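Local coordinates for protein TetR family transcriptional regulator (Mycobacterium smegmatis, PDB 5XS9) that probably represses biotin-related genes as a dimeric TetR-family regulator, binding operator DNA through its N-terminal helix-turn-helix domain, at residues Q48-L59 and L95-V106; T135-F143 and G170-L181. All coordinates share one frame; numbering follows the deposited sequence.

Contact 1 (Q48-L59 and L95-V106)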
loop_
_atom_site.group_PDB
_atom_site.type_symbol
_atom_site.label_atom_id
_atom_site.label_comp_id
_atom_site.label_asym_id
_atom_site.label_seq_id
_atom_site.Cartn_x
_atom_site.Cartn_y
_atom_site.Cartn_z
ATOM N N GLN A 48 -14.485 12.354 -1.021
ATOM C CA GLN A 48 -13.380 11.988 -1.929
ATOM C C GLN A 48 -12.755 13.180 -2.584
ATOM O O GLN A 48 -11.572 13.149 -2.844
ATOM C CB GLN A 48 -13.798 11.050 -3.070
ATOM C CG GLN A 48 -14.513 9.809 -2.608
ATOM C CD GLN A 48 -16.016 10.066 -2.471
ATOM O OE1 GLN A 48 -16.532 10.230 -1.356
ATOM N NE2 GLN A 48 -16.720 10.149 -3.619
ATOM N N GLU A 49 -13.529 14.230 -2.906
ATOM C CA GLU A 49 -12.908 15.428 -3.427
ATOM C C GLU A 49 -12.170 16.117 -2.356
ATOM O O GLU A 49 -11.148 16.710 -2.620
ATOM C CB GLU A 49 -13.958 16.400 -4.032
ATOM C CG GLU A 49 -14.582 15.881 -5.332
ATOM C CD GLU A 49 -15.518 16.905 -6.021
ATOM O OE1 GLU A 49 -15.635 18.124 -5.639
ATOM O OE2 GLU A 49 -16.147 16.441 -6.962
ATOM N N LEU A 50 -12.683 16.105 -1.117
ATOM C CA LEU A 50 -11.943 16.777 -0.045
ATOM C C LEU A 50 -10.616 16.045 0.145
ATOM O O LEU A 50 -9.578 16.649 0.270
ATOM C CB LEU A 50 -12.707 16.742 1.276
ATOM C CG LEU A 50 -11.900 17.149 2.534
ATOM C CD1 LEU A 50 -11.405 18.560 2.419
ATOM C CD2 LEU A 50 -12.656 16.931 3.828
ATOM N N LEU A 51 -10.656 14.728 0.196
ATOM C CA LEU A 51 -9.398 13.975 0.409
ATOM C C LEU A 51 -8.400 14.224 -0.707
ATOM O O LEU A 51 -7.204 14.383 -0.427
ATOM C CB LEU A 51 -9.685 12.483 0.589
ATOM C CG LEU A 51 -10.435 12.123 1.877
ATOM C CD1 LEU A 51 -10.950 10.663 1.815
ATOM C CD2 LEU A 51 -9.569 12.321 3.084
ATOM N N GLY A 52 -8.879 14.275 -1.955
ATOM C CA GLY A 52 -8.041 14.677 -3.110
ATOM C C GLY A 52 -7.303 16.032 -2.956
ATOM O O GLY A 52 -6.112 16.156 -3.289
ATOM N N ALA A 53 -8.001 17.046 -2.455
ATOM C CA ALA A 53 -7.390 18.345 -2.242
ATOM C C ALA A 53 -6.403 18.256 -1.127
ATOM O O ALA A 53 -5.375 18.874 -1.151
ATOM C CB ALA A 53 -8.469 19.376 -1.875
ATOM N N VAL A 54 -6.731 17.527 -0.073
ATOM C CA VAL A 54 -5.796 17.407 1.003
ATOM C C VAL A 54 -4.536 16.617 0.490
ATOM O O VAL A 54 -3.365 16.961 0.840
ATOM C CB VAL A 54 -6.405 16.679 2.206
ATOM C CG1 VAL A 54 -5.327 16.284 3.170
ATOM C CG2 VAL A 54 -7.444 17.525 2.907
ATOM N N ALA A 55 -4.764 15.565 -0.288
ATOM C CA ALA A 55 -3.611 14.841 -0.980
ATOM C C ALA A 55 -2.703 15.827 -1.776
ATOM O O ALA A 55 -1.467 15.839 -1.614
ATOM C CB ALA A 55 -4.131 13.735 -1.884
ATOM N N ASP A 56 -3.313 16.706 -2.583
ATOM C CA ASP A 56 -2.496 17.669 -3.373
ATOM C C ASP A 56 -1.787 18.676 -2.551
ATOM O O ASP A 56 -0.690 19.071 -2.880
ATOM C CB ASP A 56 -3.292 18.294 -4.484
ATOM C CG ASP A 56 -3.649 17.262 -5.519
ATOM O OD1 ASP A 56 -2.922 16.236 -5.653
ATOM O OD2 ASP A 56 -4.626 17.425 -6.206
ATOM N N HIS A 57 -2.341 18.984 -1.399
ATOM C CA HIS A 57 -1.729 19.936 -0.501
ATOM C C HIS A 57 -0.520 19.306 0.169
ATOM O O HIS A 57 0.537 19.933 0.264
ATOM C CB HIS A 57 -2.766 20.380 0.550
ATOM C CG HIS A 57 -2.238 21.370 1.530
ATOM N ND1 HIS A 57 -2.144 21.107 2.875
ATOM C CD2 HIS A 57 -1.790 22.629 1.364
ATOM C CE1 HIS A 57 -1.625 22.149 3.493
ATOM N NE2 HIS A 57 -1.389 23.080 2.596
ATOM N N ILE A 58 -0.703 18.085 0.678
ATOM C CA ILE A 58 0.358 17.212 1.244
ATOM C C ILE A 58 1.518 17.031 0.245
ATOM O O ILE A 58 2.669 16.941 0.626
ATOM C CB ILE A 58 -0.271 15.802 1.606
ATOM C CG1 ILE A 58 -1.035 15.883 2.911
ATOM C CG2 ILE A 58 0.705 14.666 1.768
ATOM C CD1 ILE A 58 -1.899 14.641 3.114
ATOM N N LEU A 59 1.204 16.929 -1.015
ATOM C CA LEU A 59 2.181 16.627 -2.054
ATOM C C LEU A 59 2.746 17.894 -2.746
ATOM O O LEU A 59 3.578 17.775 -3.658
ATOM C CB LEU A 59 1.478 15.764 -3.155
ATOM C CG LEU A 59 1.105 14.340 -2.774
ATOM C CD1 LEU A 59 0.299 13.676 -3.867
ATOM C CD2 LEU A 59 2.333 13.528 -2.418
ATOM N N LEU A 95 -3.680 8.117 2.653
ATOM C CA LEU A 95 -4.580 9.125 2.085
ATOM C C LEU A 95 -4.191 9.334 0.618
ATOM O O LEU A 95 -5.069 9.347 -0.248
ATOM C CB LEU A 95 -4.475 10.429 2.890
ATOM C CG LEU A 95 -5.541 11.519 2.605
ATOM C CD1 LEU A 95 -5.773 12.403 3.783
ATOM C CD2 LEU A 95 -5.036 12.330 1.437
ATOM N N VAL A 96 -2.895 9.455 0.317
ATOM C CA VAL A 96 -2.437 9.601 -1.109
ATOM C C VAL A 96 -2.718 8.359 -1.930
ATOM O O VAL A 96 -3.178 8.486 -3.082
ATOM C CB VAL A 96 -1.014 10.066 -1.242
ATOM C CG1 VAL A 96 -0.573 10.063 -2.670
ATOM C CG2 VAL A 96 -0.920 11.475 -0.610
ATOM N N SER A 97 -2.542 7.166 -1.330
ATOM C CA SER A 97 -2.968 5.901 -2.007
ATOM C C SER A 97 -4.392 5.898 -2.429
ATOM O O SER A 97 -4.675 5.506 -3.558
ATOM C CB SER A 97 -2.713 4.632 -1.215
ATOM O OG SER A 97 -1.338 4.624 -0.891
ATOM N N ALA A 98 -5.292 6.205 -1.493
ATOM C CA ALA A 98 -6.709 6.176 -1.807
ATOM C C ALA A 98 -7.076 7.282 -2.804
ATOM O O ALA A 98 -7.932 7.072 -3.701
ATOM C CB ALA A 98 -7.587 6.207 -0.547
ATOM N N SER A 99 -6.409 8.426 -2.757
ATOM C CA SER A 99 -6.714 9.457 -3.729
ATOM C C SER A 99 -6.189 9.182 -5.117
ATOM O O SER A 99 -6.813 9.561 -6.091
ATOM C CB SER A 99 -6.253 10.841 -3.267
ATOM O OG SER A 99 -7.001 11.226 -2.119
ATOM N N PHE A 100 -5.042 8.529 -5.230
ATOM C CA PHE A 100 -4.533 8.062 -6.494
ATOM C C PHE A 100 -5.529 7.082 -7.084
ATOM O O PHE A 100 -5.871 7.190 -8.260
ATOM C CB PHE A 100 -3.184 7.351 -6.294
ATOM C CG PHE A 100 -2.541 6.853 -7.528
ATOM C CD1 PHE A 100 -2.504 7.617 -8.688
ATOM C CD2 PHE A 100 -1.863 5.662 -7.509
ATOM C CE1 PHE A 100 -1.924 7.139 -9.848
ATOM C CE2 PHE A 100 -1.237 5.197 -8.646
ATOM C CZ PHE A 100 -1.249 5.936 -9.812
ATOM N N ALA A 101 -6.010 6.162 -6.244
ATOM C CA ALA A 101 -6.933 5.116 -6.704
ATOM C C ALA A 101 -8.285 5.735 -7.182
ATOM O O ALA A 101 -8.923 5.232 -8.082
ATOM C CB ALA A 101 -7.202 4.164 -5.580
ATOM N N SER A 102 -8.748 6.775 -6.513
ATOM C CA SER A 102 -10.018 7.359 -6.859
ATOM C C SER A 102 -9.839 8.369 -8.006
ATOM O O SER A 102 -10.804 8.934 -8.441
ATOM C CB SER A 102 -10.617 8.020 -5.634
ATOM O OG SER A 102 -9.927 9.253 -5.483
ATOM N N GLY A 103 -8.614 8.622 -8.467
ATOM C CA GLY A 103 -8.361 9.625 -9.476
ATOM C C GLY A 103 -8.471 11.087 -9.028
ATOM O O GLY A 103 -8.582 11.955 -9.895
ATOM N N GLN A 104 -8.375 11.392 -7.720
ATOM C CA GLN A 104 -8.673 12.735 -7.204
ATOM C C GLN A 104 -7.463 13.576 -6.835
ATOM O O GLN A 104 -7.636 14.731 -6.420
ATOM C CB GLN A 104 -9.621 12.634 -6.009
ATOM C CG GLN A 104 -10.972 12.055 -6.360
ATOM C CD GLN A 104 -11.988 13.089 -6.860
ATOM O OE1 GLN A 104 -11.720 14.230 -6.892
ATOM N NE2 GLN A 104 -13.153 12.640 -7.249
ATOM N N SER A 105 -6.256 13.045 -7.012
ATOM C CA SER A 105 -5.010 13.797 -6.761
ATOM C C SER A 105 -4.375 14.136 -8.107
ATOM O O SER A 105 -3.973 13.259 -8.843
ATOM C CB SER A 105 -4.007 12.996 -5.923
ATOM O OG SER A 105 -2.684 13.574 -5.862
ATOM N N VAL A 106 -4.229 15.435 -8.363
ATOM C CA VAL A 106 -3.537 15.960 -9.535
ATOM C C VAL A 106 -2.025 15.808 -9.377
ATOM O O VAL A 106 -1.321 15.528 -10.332
ATOM C CB VAL A 106 -3.935 17.466 -9.740
ATOM C CG1 VAL A 106 -3.099 18.134 -10.828
ATOM C CG2 VAL A 106 -5.419 17.530 -10.101
HETATM O O HOH W 1 -9.870 10.892 -2.958
HETATM O O HOH W 2 -15.539 14.001 -8.082
#

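Contact 2 (T135-F143 and G170-L181)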
loop_
_atom_site.group_PDB
_atom_site.type_symbol
_atom_site.label_atom_id
_atom_site.label_comp_id
_atom_site.label_asym_id
_atom_site.label_seq_id
_atom_site.Cartn_x
_atom_site.Cartn_y
_atom_site.Cartn_z
ATOM N N THR A 135 4.436 1.213 -11.560
ATOM C CA THR A 135 5.159 0.197 -10.834
ATOM C C THR A 135 6.011 0.838 -9.698
ATOM O O THR A 135 5.972 0.397 -8.528
ATOM C CB THR A 135 6.013 -0.644 -11.775
ATOM O OG1 THR A 135 5.155 -1.450 -12.679
ATOM C CG2 THR A 135 6.885 -1.605 -10.946
ATOM N N VAL A 136 6.733 1.878 -10.054
ATOM C CA VAL A 136 7.508 2.637 -9.073
ATOM C C VAL A 136 6.600 3.245 -8.036
ATOM O O VAL A 136 6.871 3.103 -6.825
ATOM C CB VAL A 136 8.345 3.702 -9.774
ATOM C CG1 VAL A 136 9.129 4.614 -8.774
ATOM C CG2 VAL A 136 9.299 3.050 -10.807
ATOM N N ILE A 137 5.468 3.836 -8.461
ATOM C CA ILE A 137 4.585 4.436 -7.469
ATOM C C ILE A 137 4.033 3.398 -6.522
ATOM O O ILE A 137 3.894 3.684 -5.317
ATOM C CB ILE A 137 3.438 5.254 -8.132
ATOM C CG1 ILE A 137 4.004 6.487 -8.763
ATOM C CG2 ILE A 137 2.377 5.648 -7.147
ATOM C CD1 ILE A 137 4.727 7.403 -7.805
ATOM N N TYR A 138 3.590 2.248 -7.065
ATOM C CA TYR A 138 3.053 1.243 -6.209
ATOM C C TYR A 138 4.063 0.783 -5.178
ATOM O O TYR A 138 3.693 0.534 -4.018
ATOM C CB TYR A 138 2.513 0.066 -6.990
ATOM C CG TYR A 138 1.355 0.397 -7.875
ATOM C CD1 TYR A 138 0.313 1.171 -7.429
ATOM C CD2 TYR A 138 1.269 -0.144 -9.168
ATOM C CE1 TYR A 138 -0.721 1.469 -8.267
ATOM C CE2 TYR A 138 0.197 0.102 -9.986
ATOM C CZ TYR A 138 -0.806 0.880 -9.524
ATOM O OH TYR A 138 -1.898 1.193 -10.337
ATOM N N TYR A 139 5.293 0.630 -5.585
ATOM C CA TYR A 139 6.333 0.328 -4.604
ATOM C C TYR A 139 6.434 1.399 -3.481
ATOM O O TYR A 139 6.479 1.081 -2.266
ATOM C CB TYR A 139 7.689 0.111 -5.253
ATOM C CG TYR A 139 8.851 0.197 -4.275
ATOM C CD1 TYR A 139 9.042 -0.771 -3.316
ATOM C CD2 TYR A 139 9.659 1.335 -4.202
ATOM C CE1 TYR A 139 10.081 -0.691 -2.403
ATOM C CE2 TYR A 139 10.666 1.442 -3.255
ATOM C CZ TYR A 139 10.889 0.422 -2.346
ATOM O OH TYR A 139 11.939 0.455 -1.396
ATOM N N VAL A 140 6.458 2.641 -3.893
ATOM C CA VAL A 140 6.679 3.737 -2.929
ATOM C C VAL A 140 5.473 3.823 -1.973
ATOM O O VAL A 140 5.604 3.976 -0.760
ATOM C CB VAL A 140 6.839 5.090 -3.618
ATOM C CG1 VAL A 140 6.798 6.227 -2.550
ATOM C CG2 VAL A 140 8.080 5.124 -4.439
ATOM N N LEU A 141 4.282 3.674 -2.507
ATOM C CA LEU A 141 3.116 3.642 -1.665
ATOM C C LEU A 141 2.971 2.442 -0.738
ATOM O O LEU A 141 2.585 2.599 0.442
ATOM C CB LEU A 141 1.808 3.875 -2.495
ATOM C CG LEU A 141 1.702 5.156 -3.280
ATOM C CD1 LEU A 141 0.469 5.016 -4.189
ATOM C CD2 LEU A 141 1.634 6.343 -2.370
ATOM N N GLY A 142 3.257 1.246 -1.213
ATOM C CA GLY A 142 3.224 0.044 -0.347
ATOM C C GLY A 142 4.291 0.155 0.755
ATOM O O GLY A 142 4.045 -0.110 1.941
ATOM N N PHE A 143 5.462 0.579 0.361
ATOM C CA PHE A 143 6.581 0.738 1.313
ATOM C C PHE A 143 6.189 1.702 2.406
ATOM O O PHE A 143 6.313 1.391 3.579
ATOM C CB PHE A 143 7.835 1.221 0.623
ATOM C CG PHE A 143 9.029 1.380 1.534
ATOM C CD1 PHE A 143 9.989 0.379 1.585
ATOM C CD2 PHE A 143 9.146 2.464 2.355
ATOM C CE1 PHE A 143 11.089 0.459 2.387
ATOM C CE2 PHE A 143 10.269 2.575 3.212
ATOM C CZ PHE A 143 11.251 1.586 3.191
ATOM N N GLY A 170 14.851 3.057 7.768
ATOM C CA GLY A 170 13.838 3.286 6.737
ATOM C C GLY A 170 14.426 3.636 5.386
ATOM O O GLY A 170 14.174 3.009 4.359
ATOM N N THR A 171 15.300 4.601 5.441
ATOM C CA THR A 171 15.855 5.188 4.273
ATOM C C THR A 171 16.730 4.295 3.479
ATOM O O THR A 171 16.619 4.245 2.262
ATOM C CB THR A 171 16.551 6.450 4.715
ATOM O OG1 THR A 171 15.491 7.283 5.125
ATOM C CG2 THR A 171 17.303 7.069 3.582
ATOM N N ARG A 172 17.554 3.515 4.164
ATOM C CA ARG A 172 18.423 2.610 3.439
ATOM C C ARG A 172 17.570 1.490 2.768
ATOM O O ARG A 172 17.850 1.081 1.658
ATOM C CB ARG A 172 19.414 1.977 4.368
ATOM C CG ARG A 172 20.233 0.868 3.736
ATOM C CD ARG A 172 21.423 0.517 4.602
ATOM N NE ARG A 172 22.164 -0.623 4.070
ATOM C CZ ARG A 172 23.489 -0.673 3.878
ATOM N NH1 ARG A 172 24.297 0.362 4.170
ATOM N NH2 ARG A 172 24.031 -1.788 3.390
ATOM N N GLN A 173 16.542 1.034 3.473
ATOM C CA GLN A 173 15.665 -0.034 2.923
ATOM C C GLN A 173 14.913 0.522 1.682
ATOM O O GLN A 173 14.753 -0.147 0.673
ATOM C CB GLN A 173 14.617 -0.396 3.979
ATOM C CG GLN A 173 15.192 -0.975 5.261
ATOM C CD GLN A 173 15.803 -2.286 4.951
ATOM O OE1 GLN A 173 15.146 -3.135 4.361
ATOM N NE2 GLN A 173 17.038 -2.469 5.330
ATOM N N PHE A 174 14.450 1.772 1.806
ATOM C CA PHE A 174 13.730 2.419 0.733
ATOM C C PHE A 174 14.573 2.513 -0.525
ATOM O O PHE A 174 14.115 2.132 -1.622
ATOM C CB PHE A 174 13.211 3.801 1.211
ATOM C CG PHE A 174 12.366 4.515 0.196
ATOM C CD1 PHE A 174 11.140 3.952 -0.241
ATOM C CD2 PHE A 174 12.814 5.717 -0.403
ATOM C CE1 PHE A 174 10.350 4.616 -1.179
ATOM C CE2 PHE A 174 12.018 6.402 -1.337
ATOM C CZ PHE A 174 10.795 5.852 -1.750
ATOM N N ARG A 175 15.815 2.931 -0.356
ATOM C CA ARG A 175 16.806 3.076 -1.400
ATOM C C ARG A 175 17.128 1.762 -2.072
ATOM O O ARG A 175 17.326 1.684 -3.278
ATOM C CB ARG A 175 18.121 3.735 -0.837
ATOM C CG ARG A 175 19.252 3.741 -1.868
ATOM C CD ARG A 175 20.455 4.630 -1.516
ATOM N NE ARG A 175 21.298 3.866 -0.597
ATOM C CZ ARG A 175 21.334 4.034 0.705
ATOM N NH1 ARG A 175 20.619 5.009 1.259
ATOM N NH2 ARG A 175 22.112 3.237 1.461
ATOM N N PHE A 176 17.144 0.708 -1.310
ATOM C CA PHE A 176 17.511 -0.599 -1.856
ATOM C C PHE A 176 16.398 -1.045 -2.858
ATOM O O PHE A 176 16.726 -1.457 -3.947
ATOM C CB PHE A 176 17.614 -1.677 -0.752
ATOM C CG PHE A 176 17.981 -3.013 -1.278
ATOM C CD1 PHE A 176 19.310 -3.371 -1.411
ATOM C CD2 PHE A 176 16.982 -3.903 -1.733
ATOM C CE1 PHE A 176 19.655 -4.577 -1.982
ATOM C CE2 PHE A 176 17.347 -5.109 -2.266
ATOM C CZ PHE A 176 18.663 -5.440 -2.421
ATOM N N GLY A 177 15.141 -0.847 -2.510
ATOM C CA GLY A 177 14.004 -1.228 -3.399
ATOM C C GLY A 177 13.954 -0.339 -4.616
ATOM O O GLY A 177 13.698 -0.790 -5.709
ATOM N N LEU A 178 14.194 0.943 -4.438
ATOM C CA LEU A 178 14.285 1.847 -5.553
ATOM C C LEU A 178 15.394 1.456 -6.535
ATOM O O LEU A 178 15.238 1.453 -7.760
ATOM C CB LEU A 178 14.563 3.276 -5.091
ATOM C CG LEU A 178 13.401 4.132 -4.621
ATOM C CD1 LEU A 178 13.857 5.586 -4.503
ATOM C CD2 LEU A 178 12.254 4.056 -5.619
ATOM N N GLN A 179 16.513 1.077 -6.004
ATOM C CA GLN A 179 17.578 0.590 -6.844
ATOM C C GLN A 179 17.281 -0.666 -7.633
ATOM O O GLN A 179 17.729 -0.794 -8.770
ATOM C CB GLN A 179 18.881 0.431 -6.037
ATOM C CG GLN A 179 20.136 0.258 -6.871
ATOM C CD GLN A 179 20.384 1.412 -7.880
ATOM O OE1 GLN A 179 20.205 2.598 -7.579
ATOM N NE2 GLN A 179 20.742 1.043 -9.106
ATOM N N LEU A 180 16.580 -1.614 -7.060
ATOM C CA LEU A 180 16.110 -2.768 -7.808
ATOM C C LEU A 180 15.231 -2.345 -8.945
ATOM O O LEU A 180 15.366 -2.885 -10.034
ATOM C CB LEU A 180 15.243 -3.723 -6.980
ATOM C CG LEU A 180 15.909 -4.633 -5.976
ATOM C CD1 LEU A 180 14.829 -5.438 -5.273
ATOM C CD2 LEU A 180 16.884 -5.570 -6.669
ATOM N N LEU A 181 14.313 -1.401 -8.689
ATOM C CA LEU A 181 13.485 -0.922 -9.776
ATOM C C LEU A 181 14.267 -0.239 -10.882
ATOM O O LEU A 181 13.994 -0.430 -12.036
ATOM C CB LEU A 181 12.427 0.041 -9.236
ATOM C CG LEU A 181 11.324 -0.640 -8.455
ATOM C CD1 LEU A 181 10.566 0.448 -7.737
ATOM C CD2 LEU A 181 10.450 -1.414 -9.434
#

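Contact 1 (Q48-L59 and L95-V106)
With its CG turned anti to the backbone N (chi1 -169°), Leu95 brings CD2 onto Ala55 CB at 3.7 Å. The side chain is a knob in a hole formed by Leu51, Val54, Ala55 and Ile58. Its CD1 meets Leu51 CD2 at 3.9 Å and also touches Val54, whose side chain crosses that of Leu95 at about a right angle. Leu59 and Val96 extend this patch tip to tip. The axes of helices 48-58 and 95-101 approach to 9.1 Å at 120°, joining the helix that follows the helix-turn-helix to the C-terminal, regulatory part, a junction that in TetR-family relatives often relays ligand binding to the DNA-binding part, and may do so here. Gly103, with positive phi, ends the second helix in a Schellman motif, and the chain then turns back across Gly52, whose CA lies 3.3 Å from Gln104 O. Asp56 holds CG anti to its own carbonyl carbon, presenting the carboxylate to the next N-cap, where Ser105 OG donates to Asp56 OD1 (2.7 Å) from the syn side, somewhat out of the carboxylate plane. Val106 N reaches the syn lone pair of Asp56 OD2 at 3.0 Å, with 157° at the hydrogen. Val107 N also bonds OD1, so the carboxylate gathers amides at the start of helix 106-122. One water accepts a hydrogen bond from Gln104 NE2 (2.9 Å) and donates to Glu49 OE2, while Glu49 OE1 is held by Ala45 N.

Contact 2 (T135-F143 and G170-L181)
Tyr139 enters the face of helix 170-181 as a knob among Phe174, Gly177, Leu178 and Leu181. The two segments run nearly antiparallel, at 163° with axes 10.7 Å apart, and belong to the all-helical C-terminal domain of a TetR-family regulator. The phenol ends in a hydrogen bond: Tyr139 OH donates to Phe174 O at 2.8 Å, with a C=O...donor angle of 114° and the donor tilted from the carbonyl plane. That oxygen also accepts the helical bond from Leu178 N, so it is gripped twice. Gly177 lets the hydroxyl come this close to the backbone, its CA lying 3.3 Å from Tyr139 OH. Farther back along the ring, Leu181 CD1 touches Tyr139 CD2 and CB, and Leu178 CD2 meets Tyr139 CE2 at 3.9 Å.

Tyr139, Phe143 and Phe174 form an aromatic cluster. The Tyr139 and Phe174 planes are almost parallel, yet the rings are slid so far apart that they barely overlap. Phe174 instead turns its edge to the face of Phe143, with centroids 5.1 Å apart; its CD1 stands 3.6 Å above that plane, toward the rim. In Phe143, CG anti to the backbone N (chi1 -179°) lays the ring against the backbone and CB of Phe174.

Around this core, Val140 CG2 lies at the edge of the Phe174 ring, and Arg83 of helix 71-87 also touches Phe174. Tyr138 of the second subunit meets the ring of Phe143, tying the cluster to the dimer interface, where Gln173 OE1 accepts a hydrogen bond from Arg134 NH2 of the second subunit. At the far rim of the Phe143 ring, CZ comes within 3.5 Å of Gly170 O, which lies near the ring plane.

In the fold
The two contacts follow in series along the chain, contact 1 closing before contact 2 opens, with centres about 21 Å apart. Contact 1 joins helix 47-58 to helix 92-101 and the start of helix 106-122; contact 2 pairs helix 129-155 with helix 170-186. Helix 92-101 links them directly: Phe100 CE2 packs 3.8 Å from Tyr138 CE1, and Ser97 OG lies 3.6 Å from Leu141 CB. Helix 71-87 also borders both. Each contact reaches the second subunit: its Arg150 makes a cation-pi contact with Phe100, and Tyr138 OH is hydrogen-bonded to Asp146 OD2 of the second subunit. Packing thus runs from the helix behind the helix-turn-helix through helix 92-101 to the dimer interface, consistent with allosteric coupling in TetR-type regulators.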